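Local coordinates for adenosylmethionine-8-amino-7-oxononanoate aminotransferase (Methanocaldococcus jannaschii, PDB 6ZHK) that is a thermostable pyridoxal-phosphate-dependent D-amino acid transaminase that transfers amino groups, at the interface of chains A and B. Numbering follows the deposited sequence. Chains: chain A/B, Adenosylmethionine-8-amino-7-oxononanoate aminotransferase.

Contact 1: the interface of chains A and B. Residues chain A 117, 132, 315, 319-320, 323, 333; chain B 22-23.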
ATOM      1  N   PHE A 117       4.251   6.794  11.956  1.00 11.85           N
ATOM      2  CA  PHE A 117       3.386   7.148  10.843  1.00 12.49           C
ATOM      3  C   PHE A 117       2.993   5.823  10.191  1.00 15.43           C
ATOM      4  O   PHE A 117       3.856   5.103   9.676  1.00 14.14           O
ATOM      5  CB  PHE A 117       4.185   8.007   9.832  1.00 12.31           C
ATOM      6  CG  PHE A 117       3.294   8.671   8.823  1.00 13.01           C
ATOM      7  CD1 PHE A 117       2.680   7.935   7.814  1.00 12.00           C
ATOM      8  CD2 PHE A 117       3.040  10.025   8.934  1.00 12.09           C
ATOM      9  CE1 PHE A 117       1.770   8.550   6.943  1.00 12.35           C
ATOM     10  CE2 PHE A 117       2.169  10.654   8.048  1.00 12.47           C
ATOM     11  CZ  PHE A 117       1.504   9.907   7.097  1.00 12.93           C
ATOM     12  N   MET A 132       9.817  11.962   3.911  1.00 13.51           N
ATOM     13  CA  MET A 132      10.095  12.658   5.153  1.00 13.60           C
ATOM     14  C   MET A 132      11.527  13.183   5.098  1.00 12.21           C
ATOM     15  O   MET A 132      11.743  14.330   5.487  1.00 13.56           O
ATOM     16  CB  MET A 132       9.964  11.660   6.329  1.00 13.46           C
ATOM     17  CG  MET A 132       8.515  11.351   6.666  1.00 13.64           C
ATOM     18  SD  MET A 132       8.573  10.073   7.919  1.00 16.67           S
ATOM     19  CE  MET A 132       6.862  10.036   8.454  1.00 12.90           C
ATOM     20  N   THR A 315      10.169   7.623  13.365  1.00 13.88           N
ATOM     21  CA  THR A 315      11.197   8.656  13.244  1.00 14.69           C
ATOM     22  C   THR A 315      11.508   9.254  14.634  1.00 14.58           C
ATOM     23  O   THR A 315      10.815   8.971  15.636  1.00 12.95           O
ATOM     24  CB  THR A 315      10.781   9.810  12.306  1.00 15.18           C
ATOM     25  OG1 THR A 315       9.856  10.625  13.020  1.00 16.77           O
ATOM     26  CG2 THR A 315      10.017   9.362  11.078  1.00 16.77           C
ATOM     27  N   ILE A 319      13.185  14.841  13.316  1.00 14.96           N
ATOM     28  CA  ILE A 319      12.613  14.846  11.978  1.00 15.88           C
ATOM     29  C   ILE A 319      11.189  15.395  12.022  1.00 15.37           C
ATOM     30  O   ILE A 319      10.841  16.269  11.235  1.00 17.03           O
ATOM     31  CB  ILE A 319      12.704  13.450  11.351  1.00 13.43           C
ATOM     32  CG1 ILE A 319      14.166  13.099  11.026  1.00 14.83           C
ATOM     33  CG2 ILE A 319      11.746  13.310  10.133  1.00 12.73           C
ATOM     34  CD1 ILE A 319      14.892  14.040  10.104  0.50 18.79           C
ATOM     35  N   TYR A 320      10.377  14.863  12.941  1.00 13.77           N
ATOM     36  CA  TYR A 320       8.986  15.224  13.078  1.00 14.18           C
ATOM     37  C   TYR A 320       8.853  16.749  13.281  1.00 16.76           C
ATOM     38  O   TYR A 320       7.949  17.409  12.764  1.00 13.35           O
ATOM     39  CB  TYR A 320       8.439  14.425  14.274  1.00 15.36           C
ATOM     40  CG  TYR A 320       7.080  14.799  14.830  1.00 16.99           C
ATOM     41  CD1 TYR A 320       6.922  15.862  15.723  1.00 16.91           C
ATOM     42  CD2 TYR A 320       5.948  14.028  14.526  1.00 17.37           C
ATOM     43  CE1 TYR A 320       5.670  16.176  16.263  1.00 17.69           C
ATOM     44  CE2 TYR A 320       4.705  14.302  15.090  1.00 16.64           C
ATOM     45  CZ  TYR A 320       4.573  15.377  15.963  1.00 18.52           C
ATOM     46  OH  TYR A 320       3.379  15.607  16.552  1.00 16.88           O
ATOM     47  N   PHE A 323       8.275  19.575  10.655  1.00 13.86           N
ATOM     48  CA  PHE A 323       7.012  19.706   9.925  1.00 14.13           C
ATOM     49  C   PHE A 323       5.934  20.418  10.753  1.00 15.32           C
ATOM     50  O   PHE A 323       4.767  20.528  10.332  1.00 16.02           O
ATOM     51  CB  PHE A 323       6.474  18.327   9.528  1.00 11.65           C
ATOM     52  CG  PHE A 323       7.382  17.577   8.591  1.00 12.96           C
ATOM     53  CD1 PHE A 323       8.538  16.967   9.048  1.00 10.44           C
ATOM     54  CD2 PHE A 323       7.055  17.480   7.242  1.00 14.13           C
ATOM     55  CE1 PHE A 323       9.338  16.258   8.149  1.00 13.82           C
ATOM     56  CE2 PHE A 323       7.876  16.801   6.329  1.00 14.78           C
ATOM     57  CZ  PHE A 323       9.035  16.188   6.775  1.00 14.67           C
ATOM     58  N   LEU A 333       3.216  17.178   6.403  1.00 12.78           N
ATOM     59  CA  LEU A 333       3.534  16.139   5.425  1.00 12.54           C
ATOM     60  C   LEU A 333       2.209  15.756   4.766  1.00 11.74           C
ATOM     61  O   LEU A 333       1.299  15.182   5.410  1.00 12.07           O
ATOM     62  CB  LEU A 333       4.093  14.961   6.198  1.00 13.25           C
ATOM     63  CG  LEU A 333       4.451  13.772   5.282  1.00 15.89           C
ATOM     64  CD1 LEU A 333       5.530  14.161   4.316  1.00 16.73           C
ATOM     65  CD2 LEU A 333       4.975  12.589   6.113  1.00 20.01           C
TER
ATOM     66  N   TRP B  22       2.168  10.399  14.300  1.00 11.56           N
ATOM     67  CA  TRP B  22       2.252  11.396  13.253  1.00 11.06           C
ATOM     68  C   TRP B  22       1.107  11.129  12.266  1.00 11.30           C
ATOM     69  O   TRP B  22       1.138  10.152  11.507  1.00 11.74           O
ATOM     70  CB  TRP B  22       3.627  11.254  12.579  1.00 12.25           C
ATOM     71  CG  TRP B  22       4.030  12.352  11.640  1.00 12.23           C
ATOM     72  CD1 TRP B  22       3.213  13.211  10.950  1.00 13.26           C
ATOM     73  CD2 TRP B  22       5.360  12.636  11.188  1.00 13.35           C
ATOM     74  NE1 TRP B  22       3.980  14.034  10.155  1.00 12.49           N
ATOM     75  CE2 TRP B  22       5.293  13.716  10.285  1.00 13.36           C
ATOM     76  CE3 TRP B  22       6.622  12.088  11.467  1.00 14.15           C
ATOM     77  CZ2 TRP B  22       6.419  14.245   9.625  1.00 11.61           C
ATOM     78  CZ3 TRP B  22       7.737  12.637  10.875  1.00 13.83           C
ATOM     79  CH2 TRP B  22       7.648  13.714   9.974  1.00 13.62           C
ATOM     80  N   HIS B  23       0.083  11.968  12.342  1.00 11.21           N
ATOM     81  CA  HIS B  23      -1.133  11.706  11.579  1.00 12.14           C
ATOM     82  C   HIS B  23      -0.946  12.062  10.119  1.00 13.31           C
ATOM     83  O   HIS B  23      -0.192  12.970   9.764  1.00 13.36           O
ATOM     84  CB  HIS B  23      -2.279  12.541  12.177  1.00 12.43           C
ATOM     85  CG  HIS B  23      -2.866  11.847  13.384  1.00 14.08           C
ATOM     86  ND1 HIS B  23      -4.149  11.329  13.383  1.00 15.16           N
ATOM     87  CD2 HIS B  23      -2.398  11.720  14.652  1.00 14.36           C
ATOM     88  CE1 HIS B  23      -4.452  10.836  14.592  1.00 16.85           C
ATOM     89  NE2 HIS B  23      -3.362  11.039  15.390  1.00 14.74           N
TER
HETATM   90  O   HOH W   1       2.688  16.612   9.141  1.00 12.48           O
HETATM   91  O   HOH W   2       0.641  14.841   8.128  1.00 12.61           O
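B:Trp22 slots its indole between A:Tyr320 and A:Phe117, a ring-in-pocket contact across the homodimer of this class-III aminotransferase. Its CG stands anti to the backbone N (chi1 -169°), which points the indole into a largely aromatic pocket of chain A. A:Phe117 and A:Tyr320 press ring edges onto opposite indole faces; A:Tyr320 slides past antiparallel, its plane turned 78° from the indole, and its CD2 lies 3.7 Å from B:Trp22 CD2. On the A:Phe117 side the extended thioether of A:Met132 comes tip to tip, methyl CE over the six-membered ring and 3.7 Å from CE3 of B:Trp22. The far end of the indole meets A:Phe323 in the reverse sense: here the indole supplies the edge, and its CZ2 sits over the phenyl face, 3.5 Å from A:Phe323 CD1. A:Thr315 OG1 faces the rim beside CZ3. The indole N-H uses water: NE1 lies 3.1 Å from a water that the backbone N of A:Leu333 also contacts, while a second water joins A:Leu333 O to B:His23 O. An alanine in place of B:Trp22 would probably open a gap between A:Tyr320 and A:Met132, setting the methionine methyl free to turn and costing the first water its indole partner.

Contact 2: the interface of chains A and B. Residues chain A 18, 27-29, 32; chain B 320, 323-325.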
ATOM      1  N   LYS A  18      -6.275 -19.215 -13.149  1.00 20.44           N
ATOM      2  CA  LYS A  18      -5.411 -18.992 -14.294  1.00 21.84           C
ATOM      3  C   LYS A  18      -6.064 -17.992 -15.234  1.00 19.67           C
ATOM      4  O   LYS A  18      -5.385 -17.335 -15.998  1.00 25.66           O
ATOM      5  CB  LYS A  18      -5.160 -20.348 -14.987  1.00 22.00           C
ATOM      6  CG  LYS A  18      -4.217 -21.279 -14.220  1.00 20.48           C
ATOM      7  CD  LYS A  18      -4.298 -22.764 -14.697  1.00 20.57           C
ATOM      8  CE  LYS A  18      -3.330 -23.617 -13.900  1.00 23.75           C
ATOM      9  NZ  LYS A  18      -3.128 -24.984 -14.478  1.00 25.81           N
ATOM     10  N   GLN A  27       5.522 -15.535 -14.009  1.00 15.86           N
ATOM     11  CA  GLN A  27       5.379 -15.627 -15.452  1.00 15.64           C
ATOM     12  C   GLN A  27       4.115 -16.432 -15.707  1.00 15.42           C
ATOM     13  O   GLN A  27       4.130 -17.658 -15.555  1.00 15.82           O
ATOM     14  CB  GLN A  27       6.635 -16.278 -16.071  1.00 16.85           C
ATOM     15  CG  GLN A  27       6.479 -16.648 -17.526  1.00 16.43           C
ATOM     16  CD  GLN A  27       5.840 -15.569 -18.365  1.00 17.48           C
ATOM     17  OE1 GLN A  27       4.683 -15.702 -18.733  1.00 15.07           O
ATOM     18  NE2 GLN A  27       6.564 -14.481 -18.639  1.00 19.29           N
ATOM     19  N   MET A  28       3.046 -15.761 -16.164  1.00 14.88           N
ATOM     20  CA  MET A  28       1.715 -16.349 -16.164  1.00 15.62           C
ATOM     21  C   MET A  28       1.636 -17.471 -17.215  1.00 16.78           C
ATOM     22  O   MET A  28       0.818 -18.374 -17.080  1.00 15.31           O
ATOM     23  CB  MET A  28       0.675 -15.272 -16.466  1.00 16.35           C
ATOM     24  CG  MET A  28       0.377 -14.337 -15.218  1.00 14.97           C
ATOM     25  SD  MET A  28       0.020 -15.298 -13.682  1.00 17.10           S
ATOM     26  CE  MET A  28      -1.564 -15.963 -14.203  1.00 17.95           C
ATOM     27  N   LYS A  29       2.453 -17.386 -18.258  1.00 19.08           N
ATOM     28  CA  LYS A  29       2.536 -18.485 -19.234  1.00 20.38           C
ATOM     29  C   LYS A  29       2.824 -19.787 -18.509  1.00 21.56           C
ATOM     30  O   LYS A  29       2.190 -20.795 -18.777  1.00 25.68           O
ATOM     31  CB  LYS A  29       3.511 -18.173 -20.373  1.00 21.70           C
ATOM     32  CG  LYS A  29       3.853 -19.373 -21.264  1.00 28.42           C
ATOM     33  CD  LYS A  29       4.113 -19.075 -22.719  1.00 33.18           C
ATOM     34  CE  LYS A  29       4.297 -20.363 -23.521  1.00 35.28           C
ATOM     35  NZ  LYS A  29       5.136 -21.343 -22.764  1.00 42.79           N
ATOM     36  N   ARG A  32       0.134 -20.913 -15.857  1.00 17.90           N
ATOM     37  CA  ARG A  32      -1.048 -21.496 -16.463  1.00 21.44           C
ATOM     38  C   ARG A  32      -0.823 -22.938 -16.923  1.00 25.67           C
ATOM     39  O   ARG A  32      -1.803 -23.660 -17.097  1.00 25.92           O
ATOM     40  CB  ARG A  32      -1.498 -20.704 -17.680  1.00 22.98           C
ATOM     41  CG  ARG A  32      -2.232 -19.438 -17.282  1.00 28.04           C
ATOM     42  CD  ARG A  32      -2.038 -18.548 -18.489  1.00 29.01           C
ATOM     43  NE  ARG A  32      -3.259 -17.773 -18.415  1.00 36.43           N
ATOM     44  CZ  ARG A  32      -3.700 -16.946 -19.345  1.00 30.61           C
ATOM     45  NH1 ARG A  32      -3.053 -16.825 -20.500  1.00 33.62           N
ATOM     46  NH2 ARG A  32      -4.814 -16.289 -19.106  1.00 26.64           N
TER
ATOM     47  N   TYR B 320      -2.020  -7.708 -20.802  1.00 15.39           N
ATOM     48  CA  TYR B 320      -1.540  -8.869 -20.074  1.00 14.74           C
ATOM     49  C   TYR B 320      -0.671  -9.740 -21.008  1.00 16.19           C
ATOM     50  O   TYR B 320       0.326 -10.326 -20.598  1.00 15.58           O
ATOM     51  CB  TYR B 320      -2.801  -9.639 -19.606  1.00 16.87           C
ATOM     52  CG  TYR B 320      -2.637 -11.047 -19.043  1.00 18.78           C
ATOM     53  CD1 TYR B 320      -2.501 -12.166 -19.870  1.00 19.13           C
ATOM     54  CD2 TYR B 320      -2.638 -11.254 -17.666  1.00 17.66           C
ATOM     55  CE1 TYR B 320      -2.426 -13.448 -19.331  1.00 19.19           C
ATOM     56  CE2 TYR B 320      -2.540 -12.520 -17.100  1.00 18.13           C
ATOM     57  CZ  TYR B 320      -2.437 -13.621 -17.944  1.00 21.64           C
ATOM     58  OH  TYR B 320      -2.377 -14.866 -17.356  1.00 21.02           O
ATOM     59  N   PHE B 323       3.192  -9.705 -21.463  1.00 16.03           N
ATOM     60  CA  PHE B 323       4.057 -10.176 -20.376  1.00 17.76           C
ATOM     61  C   PHE B 323       4.204 -11.707 -20.317  1.00 18.85           C
ATOM     62  O   PHE B 323       4.834 -12.235 -19.394  1.00 18.24           O
ATOM     63  CB  PHE B 323       3.577  -9.623 -19.034  1.00 16.00           C
ATOM     64  CG  PHE B 323       3.580  -8.104 -18.953  1.00 16.01           C
ATOM     65  CD1 PHE B 323       2.611  -7.344 -19.590  1.00 13.83           C
ATOM     66  CD2 PHE B 323       4.506  -7.449 -18.131  1.00 16.49           C
ATOM     67  CE1 PHE B 323       2.627  -5.947 -19.468  1.00 15.30           C
ATOM     68  CE2 PHE B 323       4.483  -6.063 -17.967  1.00 16.18           C
ATOM     69  CZ  PHE B 323       3.538  -5.296 -18.640  1.00 14.20           C
ATOM     70  N   LEU B 324       3.614 -12.395 -21.297  1.00 17.79           N
ATOM     71  CA  LEU B 324       3.740 -13.848 -21.444  1.00 18.52           C
ATOM     72  C   LEU B 324       5.025 -14.266 -22.153  1.00 21.88           C
ATOM     73  O   LEU B 324       5.420 -13.638 -23.134  1.00 23.84           O
ATOM     74  CB  LEU B 324       2.542 -14.309 -22.290  1.00 21.47           C
ATOM     75  CG  LEU B 324       1.193 -14.157 -21.598  1.00 20.29           C
ATOM     76  CD1 LEU B 324       0.044 -14.560 -22.528  1.00 19.25           C
ATOM     77  CD2 LEU B 324       1.155 -14.958 -20.301  1.00 22.28           C
ATOM     78  N   GLY B 325       5.676 -15.307 -21.612  1.00 22.06           N
ATOM     79  CA  GLY B 325       6.766 -15.980 -22.311  1.00 23.51           C
ATOM     80  C   GLY B 325       7.458 -16.982 -21.401  1.00 23.68           C
ATOM     81  O   GLY B 325       6.925 -17.349 -20.356  1.00 23.20           O
TER
HETATM   82  O   HOH W   3       3.078 -12.871 -17.161  1.00 13.71           O
HETATM   83  O   HOH W   4      -4.375 -14.899 -15.525  1.00 17.24           O
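A:Gln27 and the loop B:Phe323 to B:Gly325 exchange direct hydrogen bonds in this polar and apolar patch of the dimer interface in a class-III aminotransferase. The amide NE2 gives to B:Phe323 O at 2.9 Å, with that oxygen 18° out of the amide plane. The carbonyl OE1 accepts a well-placed bond within its own chain: A:Lys29 N donates in the carbonyl plane, on a lone pair, at 2.8 Å, an N-terminal cap for helix 28-33. From across, B:Gly325 N adds a poorly directed one, approaching above that plane, 3.1 Å from OE1. The bonds to A:Lys29 N and B:Phe323 O probably keep the amide from flipping. The bend at chi2 (45°) folds it back toward the helix start.

Packing of a hydroxyl on a guanidinium face forms a second group. A:Arg32 and B:Tyr320 meet tip to tip, the phenol OH over the centre of the guanidinium and 3.2 Å from CZ. The guanidinium is kept in place from the edge: A:Lys18 O lies in its plane and accepts from NE at 3.2 Å. A water also joins this carbonyl to B:Tyr320 OH, and another connects A:Met28 N with B:Phe323 O.

Apolar contacts fill between. A:Met28 crosses B:Tyr320 at about a right angle, while B:Leu324 lays CD2 against the first turn, 3.9 Å from A:Met28 CB. Together these contacts fasten the start of helix 28-33 to the partner subunit and help hold the homodimer together.

Contact 3: the interface of chains A and B. Residues chain A 13, 16-17, 20-21; chain B 98-100, 102-103.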
ATOM      1  N   LEU A  13     -12.007 -23.742  -9.820  1.00 27.72           N
ATOM      2  CA  LEU A  13     -11.149 -22.832  -9.054  1.00 26.96           C
ATOM      3  C   LEU A  13      -9.816 -22.686  -9.777  1.00 25.38           C
ATOM      4  O   LEU A  13      -9.333 -21.575  -9.951  1.00 25.05           O
ATOM      5  CB  LEU A  13     -10.894 -23.299  -7.614  1.00 25.89           C
ATOM      6  CG  LEU A  13     -12.053 -23.128  -6.626  1.00 32.58           C
ATOM      7  CD1 LEU A  13     -11.708 -23.731  -5.254  1.00 29.42           C
ATOM      8  CD2 LEU A  13     -12.472 -21.651  -6.485  1.00 31.53           C
ATOM      9  N   TRP A  16     -10.304 -20.640 -12.971  1.00 27.04           N
ATOM     10  CA  TRP A  16     -10.586 -19.229 -12.717  1.00 22.66           C
ATOM     11  C   TRP A  16      -9.308 -18.543 -12.245  1.00 20.75           C
ATOM     12  O   TRP A  16      -9.009 -17.415 -12.639  1.00 22.68           O
ATOM     13  CB  TRP A  16     -11.701 -19.093 -11.660  1.00 24.19           C
ATOM     14  CG  TRP A  16     -13.076 -19.469 -12.145  1.00 26.99           C
ATOM     15  CD1 TRP A  16     -13.487 -19.705 -13.437  1.00 28.79           C
ATOM     16  CD2 TRP A  16     -14.256 -19.571 -11.339  1.00 27.90           C
ATOM     17  NE1 TRP A  16     -14.817 -19.991 -13.480  1.00 25.60           N
ATOM     18  CE2 TRP A  16     -15.321 -19.894 -12.214  1.00 29.71           C
ATOM     19  CE3 TRP A  16     -14.510 -19.432  -9.971  1.00 30.54           C
ATOM     20  CZ2 TRP A  16     -16.611 -20.073 -11.743  1.00 30.56           C
ATOM     21  CZ3 TRP A  16     -15.799 -19.602  -9.507  1.00 35.12           C
ATOM     22  CH2 TRP A  16     -16.832 -19.910 -10.388  1.00 36.09           C
ATOM     23  N   ASP A  17      -8.535 -19.244 -11.442  1.00 18.23           N
ATOM     24  CA  ASP A  17      -7.267 -18.720 -10.973  1.00 21.40           C
ATOM     25  C   ASP A  17      -6.398 -18.313 -12.170  1.00 24.33           C
ATOM     26  O   ASP A  17      -5.840 -17.212 -12.226  1.00 26.63           O
ATOM     27  CB  ASP A  17      -6.593 -19.761 -10.091  1.00 18.78           C
ATOM     28  CG  ASP A  17      -5.349 -19.284  -9.377  1.00 23.72           C
ATOM     29  OD1 ASP A  17      -5.310 -18.038  -8.970  1.00 24.28           O
ATOM     30  OD2 ASP A  17      -4.409 -20.126  -9.244  1.00 23.25           O
ATOM     31  N   TYR A  20      -8.278 -15.404 -14.541  1.00 17.00           N
ATOM     32  CA  TYR A  20      -8.698 -14.058 -14.126  1.00 16.10           C
ATOM     33  C   TYR A  20      -7.641 -13.314 -13.318  1.00 16.36           C
ATOM     34  O   TYR A  20      -7.680 -12.080 -13.259  1.00 16.55           O
ATOM     35  CB  TYR A  20      -9.956 -14.097 -13.257  1.00 17.68           C
ATOM     36  CG  TYR A  20     -11.149 -14.631 -14.004  1.00 18.79           C
ATOM     37  CD1 TYR A  20     -11.680 -13.939 -15.067  1.00 21.25           C
ATOM     38  CD2 TYR A  20     -11.759 -15.838 -13.610  1.00 23.53           C
ATOM     39  CE1 TYR A  20     -12.799 -14.416 -15.747  1.00 25.23           C
ATOM     40  CE2 TYR A  20     -12.869 -16.326 -14.293  1.00 25.20           C
ATOM     41  CZ  TYR A  20     -13.367 -15.627 -15.379  1.00 25.63           C
ATOM     42  OH  TYR A  20     -14.453 -16.119 -16.061  1.00 32.28           O
ATOM     43  N   ILE A  21      -6.718 -14.048 -12.689  1.00 14.49           N
ATOM     44  CA  ILE A  21      -5.772 -13.355 -11.819  1.00 14.56           C
ATOM     45  C   ILE A  21      -4.415 -13.186 -12.499  1.00 15.35           C
ATOM     46  O   ILE A  21      -3.813 -14.173 -12.975  1.00 17.94           O
ATOM     47  CB  ILE A  21      -5.596 -14.082 -10.491  1.00 14.19           C
ATOM     48  CG1 ILE A  21      -6.935 -14.137  -9.750  1.00 14.81           C
ATOM     49  CG2 ILE A  21      -4.452 -13.435  -9.663  1.00 13.63           C
ATOM     50  CD1 ILE A  21      -6.836 -14.771  -8.321  1.00 16.29           C
TER
ATOM     51  N   SER B  98      -9.443 -14.985  -3.149  1.00 15.30           N
ATOM     52  CA  SER B  98      -8.952 -14.081  -4.219  1.00 15.57           C
ATOM     53  C   SER B  98      -9.445 -14.572  -5.590  1.00 14.59           C
ATOM     54  O   SER B  98      -9.722 -13.767  -6.488  1.00 13.40           O
ATOM     55  CB  SER B  98      -7.442 -13.953  -4.211  1.00 14.18           C
ATOM     56  OG  SER B  98      -6.894 -15.194  -4.675  1.00 16.31           O
ATOM     57  N   ILE B  99      -9.629 -15.898  -5.742  1.00 14.70           N
ATOM     58  CA  ILE B  99     -10.061 -16.453  -7.024  1.00 14.56           C
ATOM     59  C   ILE B  99     -11.536 -16.112  -7.247  1.00 14.94           C
ATOM     60  O   ILE B  99     -11.927 -15.700  -8.342  1.00 15.94           O
ATOM     61  CB  ILE B  99      -9.814 -17.991  -7.095  1.00 15.82           C
ATOM     62  CG1 ILE B  99      -8.318 -18.315  -7.066  1.00 16.00           C
ATOM     63  CG2 ILE B  99     -10.476 -18.584  -8.345  1.00 16.61           C
ATOM     64  CD1 ILE B  99      -8.030 -19.751  -6.599  1.00 18.37           C
ATOM     65  N   LEU B 100     -12.367 -16.345  -6.215  1.00 14.90           N
ATOM     66  CA  LEU B 100     -13.777 -16.042  -6.361  1.00 16.55           C
ATOM     67  C   LEU B 100     -13.996 -14.547  -6.615  1.00 16.45           C
ATOM     68  O   LEU B 100     -14.837 -14.141  -7.444  1.00 16.02           O
ATOM     69  CB  LEU B 100     -14.523 -16.509  -5.111  1.00 15.80           C
ATOM     70  CG  LEU B 100     -14.379 -17.999  -4.763  1.00 17.20           C
ATOM     71  CD1 LEU B 100     -15.127 -18.270  -3.442  1.00 21.41           C
ATOM     72  CD2 LEU B 100     -14.914 -18.863  -5.899  1.00 20.23           C
ATOM     73  N   ALA B 102     -11.865 -12.493  -8.018  1.00 16.08           N
ATOM     74  CA  ALA B 102     -11.368 -12.002  -9.311  1.00 16.02           C
ATOM     75  C   ALA B 102     -12.419 -12.274 -10.389  1.00 17.32           C
ATOM     76  O   ALA B 102     -12.648 -11.464 -11.267  1.00 15.71           O
ATOM     77  CB  ALA B 102     -10.028 -12.671  -9.662  1.00 19.10           C
ATOM     78  N   LYS B 103     -13.067 -13.438 -10.303  1.00 17.20           N
ATOM     79  CA  LYS B 103     -14.126 -13.731 -11.257  1.00 18.59           C
ATOM     80  C   LYS B 103     -15.245 -12.694 -11.126  1.00 17.79           C
ATOM     81  O   LYS B 103     -15.771 -12.195 -12.119  1.00 20.28           O
ATOM     82  CB  LYS B 103     -14.727 -15.127 -11.004  1.00 20.73           C
ATOM     83  CG  LYS B 103     -15.804 -15.461 -12.064  1.00 25.35           C
ATOM     84  CD  LYS B 103     -16.441 -16.808 -11.981  1.00 30.83           C
ATOM     85  CE  LYS B 103     -17.687 -16.833 -12.869  1.00 35.03           C
ATOM     86  NZ  LYS B 103     -17.392 -16.354 -14.240  1.00 36.31           N
TER
HETATM   87  O   HOH W   5      -5.310 -16.958  -6.146  1.00 16.07           O
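A:Trp16 and B:Lys103 meet in a helix-on-helix interface, where the N-terminal helix 10-20 of one subunit lies against helix 96-108 of the other and clasps the homodimer. The lysine chain is extended as far as CE, with CG anti to the backbone N (chi1 -177°), and its methylene CD comes over one indole face, 3.3 Å from A:Trp16 CZ2. B:Leu100 CD2 takes the edge of that indole in plane, 3.8 Å from CZ3 of A:Trp16, and also touches A:Leu13 CD2. A:Tyr20 runs alongside B:Lys103, pointing the same way, its ring face toward the lysine CA; A:Trp16 and A:Tyr20 thus pack against adjoining sides of the chain. Bent at chi4 (51°), it brings NZ within 3.5 Å of A:Tyr20 OH, a weak hydrogen bond.

Toward the other end, B:Ile99 fits among A:Leu13, A:Trp16 and A:Asp17, with CG2 3.6 Å from A:Trp16 CB. The small B:Ala102 admits A:Ile21 closely: B:Ala102 CB lies 3.4 Å from A:Ile21 CG1, tighter than usual packing. At the border a water bridges the carboxylate OD1 of A:Asp17 and B:Ser98 OG. This largely apolar seam fixes the N-terminal helix on the neighbouring subunit and so probably steadies the dimer.

Contacts 2 and 3 are neighbours, their C-alpha centres about 15 Å apart, and share helix 10-20. In the copies described, contact 1 lies about 41 Å from contact 2 and 39 Å from contact 3, but its two-fold twin, A:Trp22 on B:Tyr320 and B:Phe323, adjoins contact 2 and directly follows A:Ile21 of contact 3. Tyr320 and Phe323 serve both contact 1 and contact 2: in each copy the tyrosine presents its ring edge to the partner's tryptophan and lays its hydroxyl over the partner's arginine guanidinium. One N-terminal stretch thus engages the other subunit successively, exchanged reciprocally across the dimer.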